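Local structure of Non-sulfated chondroitin lyase E66 (Autographa californica nucleopolyhedrovirus, 3VSN) at residues I612-I617 with N641-N646; S632-F637 with Q653-I658; M594-N599 with I624-L629; A425-V430 with A586-P591. The protein cleaves non-sulfated chondroitin as a lyase of the occlusion-derived virus envelope and is essential for oral infection of the insect host. One frame throughout, in Å; residues are numbered along the deposited sequence.

In the fold
All four contacts lie on one side of the chain's centre, in the beta-rich C-terminal part and away from the catalytic residues N191, H246 and Y254. Interactions 1 and 2 have centres about 10 Å apart and share a small three-stranded sheet, where K644 N lies 2.8 Å from F637 O. Interactions 2 and 3 meet on the seven-stranded sheet of strands 566-569 to 631-633, with I658 N 2.8 Å from N599 O. Interaction 4 packs that same sheet against the one holding strand 426-434. It adjoins interaction 3 through neighbouring strands 584-589 and 592-597, with centres about 14 Å apart. Interactions 1 and 4 do not touch; their centres are about 17 Å apart.

Interaction 1: residues I612-I617 with N641-N646; sequences IPFSVI and NGFKLN
The F614 ring is carried beside its own backbone N (chi1 -69°), and this lays it over the backbone of N641-G642. F643 has a similar first torsion (chi1 -61°), which brings its ring against F614 and I617. G642 CA sits 3.7 Å from the F614 ring centroid, almost on the ring normal, as a CH-pi contact. At the rim of the same ring, N641 OD1 lies in the ring plane, 3.4 Å from F614 CD2. The edge of F614 points at the face of F643 in an offset edge-to-face pair, with the planes at 81°. I617 CD1 reaches the F643 ring at CD2, 3.7 Å away. The backbones form a short antiparallel strand pair at the point where strand 611-613 passes into helix 614-623. I612 and F643 are a hydrogen-bonded pair: I612 N to F643 O and F643 N to I612 O are both 2.9 Å. P613 follows at the N-cap position and pairs with G642 without hydrogen bonds. F614 N, in the first turn, donates to a lone pair of N641 O at 2.9 Å in a nearly straight bond. Water 1 accepts from S615 N and donates to the same N641 O, which is therefore gripped twice. The F643 ring also meets F656 edge-to-face, and I612 packs on W592 and F654.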
loop_
_atom_site.group_PDB
_atom_site.type_symbol
_atom_site.label_atom_id
_atom_site.label_comp_id
_atom_site.label_asym_id
_atom_site.label_seq_id
_atom_site.Cartn_x
_atom_site.Cartn_y
_atom_site.Cartn_z
ATOM N N ILE A 612 -17.088 26.629 -4.661
ATOM C CA ILE A 612 -16.507 26.874 -5.988
ATOM C C ILE A 612 -17.297 27.987 -6.685
ATOM O O ILE A 612 -18.522 27.899 -6.789
ATOM C CB ILE A 612 -16.475 25.587 -6.858
ATOM C CG1 ILE A 612 -15.767 25.839 -8.199
ATOM C CG2 ILE A 612 -17.879 25.019 -7.081
ATOM C CD1 ILE A 612 -15.500 24.577 -9.001
ATOM N N PRO A 613 -16.605 29.048 -7.147
ATOM C CA PRO A 613 -17.308 30.144 -7.821
ATOM C C PRO A 613 -17.825 29.755 -9.205
ATOM O O PRO A 613 -17.203 28.929 -9.887
ATOM C CB PRO A 613 -16.228 31.230 -7.953
ATOM C CG PRO A 613 -15.160 30.853 -6.978
ATOM C CD PRO A 613 -15.176 29.354 -6.968
ATOM N N PHE A 614 -18.950 30.354 -9.608
ATOM C CA PHE A 614 -19.486 30.169 -10.958
ATOM C C PHE A 614 -18.414 30.472 -12.002
ATOM O O PHE A 614 -18.320 29.779 -13.019
ATOM C CB PHE A 614 -20.692 31.083 -11.232
ATOM C CG PHE A 614 -21.936 30.736 -10.454
ATOM C CD1 PHE A 614 -22.502 29.465 -10.524
ATOM C CD2 PHE A 614 -22.577 31.706 -9.691
ATOM C CE1 PHE A 614 -23.658 29.163 -9.812
ATOM C CE2 PHE A 614 -23.734 31.409 -8.977
ATOM C CZ PHE A 614 -24.273 30.135 -9.038
ATOM N N SER A 615 -17.613 31.507 -11.742
ATOM C CA SER A 615 -16.609 31.978 -12.706
ATOM C C SER A 615 -15.463 30.986 -12.926
ATOM O O SER A 615 -14.896 30.925 -14.023
ATOM C CB SER A 615 -16.062 33.355 -12.303
ATOM O OG SER A 615 -15.396 33.308 -11.052
ATOM N N VAL A 616 -15.129 30.215 -11.892
ATOM C CA VAL A 616 -14.099 29.180 -12.006
ATOM C C VAL A 616 -14.590 28.069 -12.935
ATOM O O VAL A 616 -13.850 27.596 -13.803
ATOM C CB VAL A 616 -13.683 28.622 -10.623
ATOM C CG1 VAL A 616 -12.849 27.351 -10.765
ATOM C CG2 VAL A 616 -12.906 29.675 -9.843
ATOM N N ILE A 617 -15.846 27.671 -12.756
ATOM C CA ILE A 617 -16.474 26.673 -13.617
ATOM C C ILE A 617 -16.516 27.172 -15.067
ATOM O O ILE A 617 -16.124 26.444 -15.989
ATOM C CB ILE A 617 -17.892 26.309 -13.113
ATOM C CG1 ILE A 617 -17.810 25.712 -11.700
ATOM C CG2 ILE A 617 -18.573 25.333 -14.064
ATOM C CD1 ILE A 617 -19.130 25.645 -10.957
ATOM N N ASN A 641 -21.940 33.174 -4.685
ATOM C CA ASN A 641 -21.703 33.268 -6.125
ATOM C C ASN A 641 -21.111 31.982 -6.707
ATOM O O ASN A 641 -20.178 32.022 -7.510
ATOM C CB ASN A 641 -20.801 34.470 -6.437
ATOM C CG ASN A 641 -20.991 34.996 -7.848
ATOM O OD1 ASN A 641 -22.058 34.848 -8.443
ATOM N ND2 ASN A 641 -19.954 35.632 -8.385
ATOM N N GLY A 642 -21.663 30.844 -6.298
ATOM C CA GLY A 642 -21.180 29.549 -6.760
ATOM C C GLY A 642 -21.903 28.404 -6.081
ATOM O O GLY A 642 -23.098 28.503 -5.798
ATOM N N PHE A 643 -21.172 27.322 -5.821
ATOM C CA PHE A 643 -21.734 26.132 -5.186
ATOM C C PHE A 643 -20.955 25.756 -3.936
ATOM O O PHE A 643 -19.763 26.024 -3.836
ATOM C CB PHE A 643 -21.712 24.939 -6.144
ATOM C CG PHE A 643 -22.515 25.143 -7.390
ATOM C CD1 PHE A 643 -23.861 24.791 -7.432
ATOM C CD2 PHE A 643 -21.916 25.662 -8.536
ATOM C CE1 PHE A 643 -24.601 24.972 -8.590
ATOM C CE2 PHE A 643 -22.652 25.843 -9.693
ATOM C CZ PHE A 643 -23.996 25.497 -9.723
ATOM N N LYS A 644 -21.640 25.111 -3.002
ATOM C CA LYS A 644 -21.034 24.627 -1.775
ATOM C C LYS A 644 -21.292 23.128 -1.692
ATOM O O LYS A 644 -22.377 22.673 -2.032
ATOM C CB LYS A 644 -21.651 25.350 -0.581
ATOM C CG LYS A 644 -21.140 24.935 0.787
ATOM C CD LYS A 644 -21.759 25.828 1.853
ATOM C CE LYS A 644 -21.497 25.316 3.257
ATOM N NZ LYS A 644 -20.065 25.493 3.623
ATOM N N LEU A 645 -20.297 22.370 -1.238
ATOM C CA LEU A 645 -20.434 20.919 -1.099
ATOM C C LEU A 645 -21.566 20.541 -0.142
ATOM O O LEU A 645 -21.710 21.149 0.919
ATOM C CB LEU A 645 -19.122 20.305 -0.605
ATOM C CG LEU A 645 -17.909 20.369 -1.541
ATOM C CD1 LEU A 645 -16.654 19.942 -0.797
ATOM C CD2 LEU A 645 -18.114 19.519 -2.791
ATOM N N ASN A 646 -22.365 19.544 -0.525
ATOM C CA ASN A 646 -23.400 18.999 0.360
ATOM C C ASN A 646 -22.791 18.438 1.642
ATOM O O ASN A 646 -23.349 18.599 2.722
ATOM C CB ASN A 646 -24.216 17.903 -0.341
ATOM C CG ASN A 646 -25.152 18.448 -1.409
ATOM O OD1 ASN A 646 -25.382 19.653 -1.501
ATOM N ND2 ASN A 646 -25.704 17.551 -2.220
HETATM O O HOH W 1 -18.382 33.582 -9.609
#

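Interaction 2: residues S632-F637 with Q653-I658; sequences SPSNCF and QFIFEI
P633 CB touches the F656 ring at CE1 where the edge strand 631-633 pairs with strand 654-658. This is the end of a seven-stranded antiparallel sheet. S632 and E657 form a hydrogen-bonded pair, with S632 N to E657 O and E657 N to S632 O both 2.8 Å. P633 and F656 are the next, non-hydrogen-bonded pair. S634 N still reaches I655 O, but the chain then turns away, and the side chain of N635 continues the bonding. From CB, the N635 side chain runs to a CG set between its backbone N and carbonyl carbon (chi1 73°), which aims the amide at the strand. N635 CG lies 3.6 Å from I655 N. N635 OD1 accepts from I655 N at 2.8 Å, with the donor 38° above the carbonyl plane and so not on a lone pair. N635 ND2 gives a straighter bond to Q653 O, also 2.8 Å, within its own amide plane. The two bonds fix the rotation of the amide. N635 ND2 also lies against I655 CD1, with the amide laid across the I655 chain, roughly perpendicular to it. On the other side of the strand, C636 SG approaches the F656 ring obliquely, 4.2 Å from its centroid, as a sulfur-aromatic contact. C636 belongs to strand 636-639 of a second sheet, so this loop joins the two sheets, and F643 packs on C636 as well. At the solvent side, water 2 lies 2.7 Å from S634 OG and donates to E657 OE1.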
loop_
_atom_site.group_PDB
_atom_site.type_symbol
_atom_site.label_atom_id
_atom_site.label_comp_id
_atom_site.label_asym_id
_atom_site.label_seq_id
_atom_site.Cartn_x
_atom_site.Cartn_y
_atom_site.Cartn_z
ATOM N N SER A 632 -25.608 20.967 -14.095
ATOM C CA SER A 632 -26.436 20.888 -12.906
ATOM C C SER A 632 -25.605 20.262 -11.777
ATOM O O SER A 632 -24.865 19.307 -12.023
ATOM C CB SER A 632 -27.661 20.023 -13.211
ATOM O OG SER A 632 -28.498 19.895 -12.079
ATOM N N PRO A 633 -25.721 20.791 -10.541
ATOM C CA PRO A 633 -24.953 20.240 -9.416
ATOM C C PRO A 633 -25.445 18.854 -8.998
ATOM O O PRO A 633 -26.654 18.621 -8.941
ATOM C CB PRO A 633 -25.209 21.249 -8.296
ATOM C CG PRO A 633 -26.557 21.811 -8.608
ATOM C CD PRO A 633 -26.612 21.886 -10.108
ATOM N N SER A 634 -24.512 17.950 -8.707
ATOM C CA SER A 634 -24.851 16.588 -8.285
ATOM C C SER A 634 -24.670 16.361 -6.780
ATOM O O SER A 634 -25.461 15.653 -6.161
ATOM C CB SER A 634 -24.035 15.554 -9.069
ATOM O OG SER A 634 -24.328 15.624 -10.455
ATOM N N ASN A 635 -23.631 16.955 -6.198
ATOM C CA ASN A 635 -23.325 16.749 -4.783
ATOM C C ASN A 635 -23.063 18.073 -4.065
ATOM O O ASN A 635 -22.396 18.123 -3.026
ATOM C CB ASN A 635 -22.127 15.795 -4.635
ATOM C CG ASN A 635 -20.805 16.447 -5.028
ATOM O OD1 ASN A 635 -20.780 17.466 -5.726
ATOM N ND2 ASN A 635 -19.701 15.867 -4.566
ATOM N N CYS A 636 -23.593 19.147 -4.634
ATOM C CA CYS A 636 -23.378 20.477 -4.095
ATOM C C CYS A 636 -24.611 21.334 -4.361
ATOM O O CYS A 636 -25.531 20.893 -5.046
ATOM C CB CYS A 636 -22.096 21.102 -4.672
ATOM S SG CYS A 636 -21.950 21.070 -6.478
ATOM N N PHE A 637 -24.636 22.545 -3.810
ATOM C CA PHE A 637 -25.815 23.407 -3.923
ATOM C C PHE A 637 -25.419 24.870 -4.068
ATOM O O PHE A 637 -24.367 25.282 -3.566
ATOM C CB PHE A 637 -26.753 23.206 -2.721
ATOM C CG PHE A 637 -26.176 23.665 -1.402
ATOM C CD1 PHE A 637 -25.289 22.861 -0.694
ATOM C CD2 PHE A 637 -26.535 24.899 -0.860
ATOM C CE1 PHE A 637 -24.759 23.282 0.519
ATOM C CE2 PHE A 637 -26.010 25.325 0.354
ATOM C CZ PHE A 637 -25.122 24.513 1.046
ATOM N N GLN A 653 -14.546 16.879 -3.691
ATOM C CA GLN A 653 -14.769 17.113 -5.115
ATOM C C GLN A 653 -16.182 17.602 -5.404
ATOM O O GLN A 653 -17.159 17.028 -4.922
ATOM C CB GLN A 653 -14.470 15.850 -5.926
ATOM C CG GLN A 653 -13.006 15.434 -5.895
ATOM C CD GLN A 653 -12.746 14.123 -6.611
ATOM O OE1 GLN A 653 -13.354 13.830 -7.642
ATOM N NE2 GLN A 653 -11.826 13.328 -6.068
ATOM N N PHE A 654 -16.275 18.671 -6.189
ATOM C CA PHE A 654 -17.552 19.173 -6.680
ATOM C C PHE A 654 -17.915 18.383 -7.930
ATOM O O PHE A 654 -17.153 18.367 -8.897
ATOM C CB PHE A 654 -17.451 20.664 -7.032
ATOM C CG PHE A 654 -17.012 21.532 -5.887
ATOM C CD1 PHE A 654 -15.660 21.701 -5.600
ATOM C CD2 PHE A 654 -17.952 22.188 -5.101
ATOM C CE1 PHE A 654 -15.255 22.495 -4.539
ATOM C CE2 PHE A 654 -17.553 22.990 -4.043
ATOM C CZ PHE A 654 -16.205 23.144 -3.762
ATOM N N ILE A 655 -19.076 17.735 -7.908
ATOM C CA ILE A 655 -19.516 16.917 -9.033
ATOM C C ILE A 655 -20.735 17.545 -9.704
ATOM O O ILE A 655 -21.712 17.906 -9.035
ATOM C CB ILE A 655 -19.801 15.458 -8.603
ATOM C CG1 ILE A 655 -18.547 14.840 -7.960
ATOM C CG2 ILE A 655 -20.254 14.619 -9.796
ATOM C CD1 ILE A 655 -18.806 13.575 -7.163
ATOM N N PHE A 656 -20.649 17.693 -11.025
ATOM C CA PHE A 656 -21.717 18.270 -11.825
ATOM C C PHE A 656 -22.099 17.328 -12.950
ATOM O O PHE A 656 -21.270 16.547 -13.433
ATOM C CB PHE A 656 -21.292 19.619 -12.417
ATOM C CG PHE A 656 -20.922 20.640 -11.382
ATOM C CD1 PHE A 656 -21.898 21.441 -10.798
ATOM C CD2 PHE A 656 -19.597 20.795 -10.983
ATOM C CE1 PHE A 656 -21.561 22.379 -9.836
ATOM C CE2 PHE A 656 -19.255 21.732 -10.021
ATOM C CZ PHE A 656 -20.240 22.521 -9.442
ATOM N N GLU A 657 -23.362 17.408 -13.352
ATOM C CA GLU A 657 -23.875 16.667 -14.488
ATOM C C GLU A 657 -24.015 17.636 -15.655
ATOM O O GLU A 657 -24.558 18.727 -15.496
ATOM C CB GLU A 657 -25.226 16.036 -14.133
ATOM C CG GLU A 657 -25.913 15.291 -15.269
ATOM C CD GLU A 657 -27.277 14.733 -14.880
ATOM O OE1 GLU A 657 -27.735 14.958 -13.739
ATOM O OE2 GLU A 657 -27.905 14.069 -15.723
ATOM N N ILE A 658 -23.515 17.245 -16.821
ATOM C CA ILE A 658 -23.663 18.067 -18.018
ATOM C C ILE A 658 -25.048 17.804 -18.612
ATOM O O ILE A 658 -25.336 16.688 -19.043
ATOM C CB ILE A 658 -22.537 17.780 -19.040
ATOM C CG1 ILE A 658 -21.159 18.062 -18.426
ATOM C CG2 ILE A 658 -22.716 18.614 -20.297
ATOM C CD1 ILE A 658 -21.009 19.447 -17.816
HETATM O O HOH W 2 -26.935 16.088 -11.184
#

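Interaction 3: residues M594-N599 with I624-L629; sequences MVKENN and IGEPAL
M594 and K596 lie on strand 592-597 and face the loop after helix 614-623, with the backbones well apart: the nearest CA atoms, of K596 and I624, are 9.3 Å from each other. The helix ends in a Schellman motif with G625 as its C-prime residue, and a type I turn follows from E626 to L629. The gap is spanned by side chains and one water. M594 and I624 meet tip to tip, CE to CD1 at 3.7 Å. K596 runs extended until its last torsion bends (chi4 -77°), bringing NZ to the carboxylate of E626. On the way, K596 CD rests 3.8 Å from I624 CD1, and K596 CE touches L629 CD1. K596 NZ forms a salt bridge to E626 OE2 at 2.9 Å, on the syn side and 15° out of the carboxylate plane. A weak bond from K596 NZ to E626 OE1 is longer, 3.4 Å. Water 3 accepts from K596 NZ and donates to E626 OE1, closing a bridge beside the direct bond. E626 OE2 also forms a salt bridge with K585, whose NZ donates to I624 O too. Two lysines around one carboxylate would be expected to keep E626 ionised, while the apolar contacts of I624 and L629 lie along the K596 chain.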
loop_
_atom_site.group_PDB
_atom_site.type_symbol
_atom_site.label_atom_id
_atom_site.label_comp_id
_atom_site.label_asym_id
_atom_site.label_seq_id
_atom_site.Cartn_x
_atom_site.Cartn_y
_atom_site.Cartn_z
ATOM N N MET A 594 -9.667 19.745 -12.766
ATOM C CA MET A 594 -10.961 19.325 -13.298
ATOM C C MET A 594 -10.791 18.167 -14.267
ATOM O O MET A 594 -9.825 18.133 -15.033
ATOM C CB MET A 594 -11.643 20.493 -14.026
ATOM C CG MET A 594 -13.029 20.170 -14.574
ATOM S SD MET A 594 -13.497 21.170 -16.008
ATOM C CE MET A 594 -12.656 20.267 -17.300
ATOM N N VAL A 595 -11.732 17.227 -14.228
ATOM C CA VAL A 595 -11.804 16.152 -15.214
ATOM C C VAL A 595 -13.230 16.061 -15.739
ATOM O O VAL A 595 -14.183 16.117 -14.962
ATOM C CB VAL A 595 -11.370 14.788 -14.625
ATOM C CG1 VAL A 595 -11.532 13.674 -15.656
ATOM C CG2 VAL A 595 -9.923 14.849 -14.157
ATOM N N LYS A 596 -13.362 15.934 -17.058
ATOM C CA LYS A 596 -14.664 15.781 -17.708
ATOM C C LYS A 596 -14.681 14.496 -18.517
ATOM O O LYS A 596 -13.785 14.249 -19.328
ATOM C CB LYS A 596 -14.968 16.984 -18.613
ATOM C CG LYS A 596 -16.196 16.816 -19.498
ATOM C CD LYS A 596 -16.524 18.086 -20.267
ATOM C CE LYS A 596 -17.542 17.813 -21.365
ATOM N NZ LYS A 596 -16.929 17.157 -22.555
ATOM N N GLU A 597 -15.704 13.680 -18.288
ATOM C CA GLU A 597 -15.870 12.432 -19.013
ATOM C C GLU A 597 -17.348 12.110 -19.133
ATOM O O GLU A 597 -18.077 12.081 -18.134
ATOM C CB GLU A 597 -15.111 11.287 -18.323
ATOM C CG GLU A 597 -15.300 9.938 -18.999
ATOM C CD GLU A 597 -14.546 8.806 -18.324
ATOM O OE1 GLU A 597 -14.196 8.912 -17.127
ATOM O OE2 GLU A 597 -14.311 7.790 -19.012
ATOM N N ASN A 598 -17.772 11.859 -20.371
ATOM C CA ASN A 598 -19.179 11.655 -20.699
ATOM C C ASN A 598 -19.995 12.875 -20.264
ATOM O O ASN A 598 -19.690 13.989 -20.691
ATOM C CB ASN A 598 -19.692 10.331 -20.111
ATOM C CG ASN A 598 -18.908 9.131 -20.620
ATOM O OD1 ASN A 598 -18.517 9.084 -21.790
ATOM N ND2 ASN A 598 -18.670 8.160 -19.746
ATOM N N ASN A 599 -20.990 12.678 -19.405
ATOM C CA ASN A 599 -21.818 13.780 -18.912
ATOM C C ASN A 599 -21.494 14.158 -17.460
ATOM O O ASN A 599 -22.344 14.695 -16.745
ATOM C CB ASN A 599 -23.306 13.424 -19.053
ATOM C CG ASN A 599 -23.749 12.346 -18.072
ATOM O OD1 ASN A 599 -22.958 11.489 -17.660
ATOM N ND2 ASN A 599 -25.021 12.389 -17.683
ATOM N N ILE A 624 -11.236 24.353 -21.842
ATOM C CA ILE A 624 -11.286 23.046 -22.516
ATOM C C ILE A 624 -12.096 23.085 -23.822
ATOM O O ILE A 624 -12.380 22.045 -24.415
ATOM C CB ILE A 624 -11.779 21.911 -21.578
ATOM C CG1 ILE A 624 -13.250 22.117 -21.190
ATOM C CG2 ILE A 624 -10.877 21.799 -20.353
ATOM C CD1 ILE A 624 -13.956 20.851 -20.741
ATOM N N GLY A 625 -12.466 24.286 -24.259
ATOM C CA GLY A 625 -13.094 24.480 -25.568
ATOM C C GLY A 625 -14.597 24.293 -25.589
ATOM O O GLY A 625 -15.187 24.090 -26.651
ATOM N N GLU A 626 -15.224 24.363 -24.418
ATOM C CA GLU A 626 -16.674 24.183 -24.321
ATOM C C GLU A 626 -17.320 25.321 -23.509
ATOM O O GLU A 626 -17.896 25.085 -22.443
ATOM C CB GLU A 626 -16.999 22.791 -23.759
ATOM C CG GLU A 626 -16.319 21.662 -24.531
ATOM C CD GLU A 626 -16.751 20.272 -24.106
ATOM O OE1 GLU A 626 -17.961 20.063 -23.890
ATOM O OE2 GLU A 626 -15.877 19.379 -24.010
ATOM N N PRO A 627 -17.235 26.564 -24.031
ATOM C CA PRO A 627 -17.593 27.753 -23.243
ATOM C C PRO A 627 -19.063 27.832 -22.819
ATOM O O PRO A 627 -19.364 28.431 -21.785
ATOM C CB PRO A 627 -17.242 28.917 -24.176
ATOM C CG PRO A 627 -17.314 28.337 -25.551
ATOM C CD PRO A 627 -16.832 26.923 -25.406
ATOM N N ALA A 628 -19.957 27.223 -23.595
ATOM C CA ALA A 628 -21.393 27.328 -23.330
ATOM C C ALA A 628 -22.012 26.073 -22.697
ATOM O O ALA A 628 -23.233 25.891 -22.743
ATOM C CB ALA A 628 -22.136 27.720 -24.605
ATOM N N LEU A 629 -21.181 25.215 -22.105
ATOM C CA LEU A 629 -21.678 24.000 -21.444
ATOM C C LEU A 629 -22.733 24.304 -20.387
ATOM O O LEU A 629 -22.545 25.185 -19.547
ATOM C CB LEU A 629 -20.542 23.216 -20.782
ATOM C CG LEU A 629 -19.830 22.076 -21.504
ATOM C CD1 LEU A 629 -19.004 21.308 -20.483
ATOM C CD2 LEU A 629 -20.785 21.140 -22.237
HETATM O O HOH W 3 -19.106 17.656 -24.426
#

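Interaction 4: residues A425-V430 with A586-P591; sequences AGAILV and ALFNYP
Two antiparallel sheets are stacked face to face in the beta-sandwich part of the lyase, and A427 and L429 of one meet F588 of the other. Strands 426-430 and 586-589 run nearly parallel, with 9° between their directions. Their axes come within 8.5 Å, and side chains fill the space between them. F588 reaches across from its strand, its ring set beside its own backbone N (chi1 -58°). The far end of the ring meets A427: F588 CZ is 3.8 Å from A427 CB. Beyond the A427 methyl, F588 CE1 lies 3.7 Å from I428 O. The side chains of L429 and F588 lie alongside one another, pointing opposite ways. L429 CD1 is 4.2 Å from F588 CD1, a looser touch. The other branch serves the loop after the strand. L429 CG is anti to the backbone N (chi1 176°), and the second torsion then sets L429 CD2 by the Y590 ring, 3.7 Å from Y590 CD2. The two side chains cross at a slant. Y590 is followed by a cis peptide bond to P591, and P591 CB lies 3.9 Å above one face of the tyrosine ring, toward its rim. L429 CD2 also comes within 4.0 Å of P591 O. V593 of strand 592-597 packs on A427, L429 and F588, and C445 of strand 440-449 receives L429 and F588. Y590 turns its ring to Y431 in an edge-to-face pair and to K443 in a cation-pi contact, while I428 points the other way, onto T417 and I419 of strand 414-421.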
loop_
_atom_site.group_PDB
_atom_site.type_symbol
_atom_site.label_atom_id
_atom_site.label_comp_id
_atom_site.label_asym_id
_atom_site.label_seq_id
_atom_site.Cartn_x
_atom_site.Cartn_y
_atom_site.Cartn_z
ATOM N N ALA A 425 -11.165 7.973 -15.433
ATOM C CA ALA A 425 -10.022 8.870 -15.384
ATOM C C ALA A 425 -9.906 9.595 -14.051
ATOM O O ALA A 425 -10.901 9.827 -13.371
ATOM C CB ALA A 425 -10.087 9.867 -16.533
ATOM N N GLY A 426 -8.679 9.945 -13.687
ATOM C CA GLY A 426 -8.419 10.695 -12.465
ATOM C C GLY A 426 -7.203 11.580 -12.642
ATOM O O GLY A 426 -6.188 11.147 -13.193
ATOM N N ALA A 427 -7.311 12.825 -12.188
ATOM C CA ALA A 427 -6.196 13.762 -12.232
ATOM C C ALA A 427 -5.788 14.180 -10.828
ATOM O O ALA A 427 -6.630 14.303 -9.937
ATOM C CB ALA A 427 -6.557 14.987 -13.060
ATOM N N ILE A 428 -4.492 14.408 -10.643
ATOM C CA ILE A 428 -3.972 14.873 -9.364
ATOM C C ILE A 428 -2.995 16.025 -9.590
ATOM O O ILE A 428 -2.131 15.957 -10.462
ATOM C CB ILE A 428 -3.367 13.716 -8.524
ATOM C CG1 ILE A 428 -2.841 14.227 -7.173
ATOM C CG2 ILE A 428 -2.299 12.951 -9.302
ATOM C CD1 ILE A 428 -2.620 13.130 -6.152
ATOM N N LEU A 429 -3.176 17.091 -8.816
ATOM C CA LEU A 429 -2.404 18.319 -8.950
ATOM C C LEU A 429 -1.711 18.588 -7.626
ATOM O O LEU A 429 -2.377 18.794 -6.609
ATOM C CB LEU A 429 -3.330 19.486 -9.307
ATOM C CG LEU A 429 -2.725 20.891 -9.401
ATOM C CD1 LEU A 429 -1.613 20.952 -10.437
ATOM C CD2 LEU A 429 -3.816 21.911 -9.709
ATOM N N VAL A 430 -0.380 18.578 -7.647
ATOM C CA VAL A 430 0.422 18.688 -6.433
ATOM C C VAL A 430 1.330 19.912 -6.498
ATOM O O VAL A 430 2.015 20.134 -7.496
ATOM C CB VAL A 430 1.304 17.433 -6.213
ATOM C CG1 VAL A 430 2.149 17.576 -4.949
ATOM C CG2 VAL A 430 0.454 16.168 -6.151
ATOM N N ALA A 586 -9.090 16.968 -19.304
ATOM C CA ALA A 586 -8.695 17.414 -17.975
ATOM C C ALA A 586 -8.150 18.827 -18.031
ATOM O O ALA A 586 -7.628 19.261 -19.061
ATOM C CB ALA A 586 -7.671 16.463 -17.365
ATOM N N LEU A 587 -8.279 19.544 -16.920
ATOM C CA LEU A 587 -7.720 20.876 -16.813
ATOM C C LEU A 587 -6.981 21.018 -15.503
ATOM O O LEU A 587 -7.529 20.734 -14.437
ATOM C CB LEU A 587 -8.810 21.948 -16.909
ATOM C CG LEU A 587 -8.279 23.385 -16.923
ATOM C CD1 LEU A 587 -7.576 23.694 -18.242
ATOM C CD2 LEU A 587 -9.408 24.370 -16.680
ATOM N N PHE A 588 -5.730 21.444 -15.602
ATOM C CA PHE A 588 -4.946 21.801 -14.441
ATOM C C PHE A 588 -4.818 23.315 -14.485
ATOM O O PHE A 588 -4.262 23.865 -15.434
ATOM C CB PHE A 588 -3.560 21.142 -14.496
ATOM C CG PHE A 588 -3.600 19.636 -14.580
ATOM C CD1 PHE A 588 -3.610 18.862 -13.421
ATOM C CD2 PHE A 588 -3.616 18.989 -15.817
ATOM C CE1 PHE A 588 -3.642 17.473 -13.490
ATOM C CE2 PHE A 588 -3.652 17.598 -15.891
ATOM C CZ PHE A 588 -3.666 16.844 -14.726
ATOM N N ASN A 589 -5.365 23.992 -13.487
ATOM C CA ASN A 589 -5.241 25.448 -13.407
ATOM C C ASN A 589 -5.091 25.842 -11.954
ATOM O O ASN A 589 -6.032 26.325 -11.325
ATOM C CB ASN A 589 -6.438 26.161 -14.052
ATOM C CG ASN A 589 -6.216 27.662 -14.198
ATOM O OD1 ASN A 589 -5.081 28.124 -14.345
ATOM N ND2 ASN A 589 -7.300 28.430 -14.158
ATOM N N TYR A 590 -3.895 25.605 -11.425
ATOM C CA TYR A 590 -3.639 25.760 -9.999
ATOM C C TYR A 590 -4.315 27.007 -9.413
ATOM O O TYR A 590 -4.112 28.108 -9.928
ATOM C CB TYR A 590 -2.135 25.773 -9.701
ATOM C CG TYR A 590 -1.909 25.569 -8.234
ATOM C CD1 TYR A 590 -1.869 26.653 -7.362
ATOM C CD2 TYR A 590 -1.825 24.287 -7.704
ATOM C CE1 TYR A 590 -1.712 26.467 -6.000
ATOM C CE2 TYR A 590 -1.667 24.089 -6.347
ATOM C CZ TYR A 590 -1.609 25.181 -5.503
ATOM O OH TYR A 590 -1.453 24.983 -4.159
ATOM N N PRO A 591 -5.085 26.850 -8.314
ATOM C CA PRO A 591 -5.236 25.674 -7.443
ATOM C C PRO A 591 -6.277 24.629 -7.867
ATOM O O PRO A 591 -6.426 23.603 -7.191
ATOM C CB PRO A 591 -5.651 26.302 -6.109
ATOM C CG PRO A 591 -6.453 27.492 -6.513
ATOM C CD PRO A 591 -5.817 28.017 -7.776
#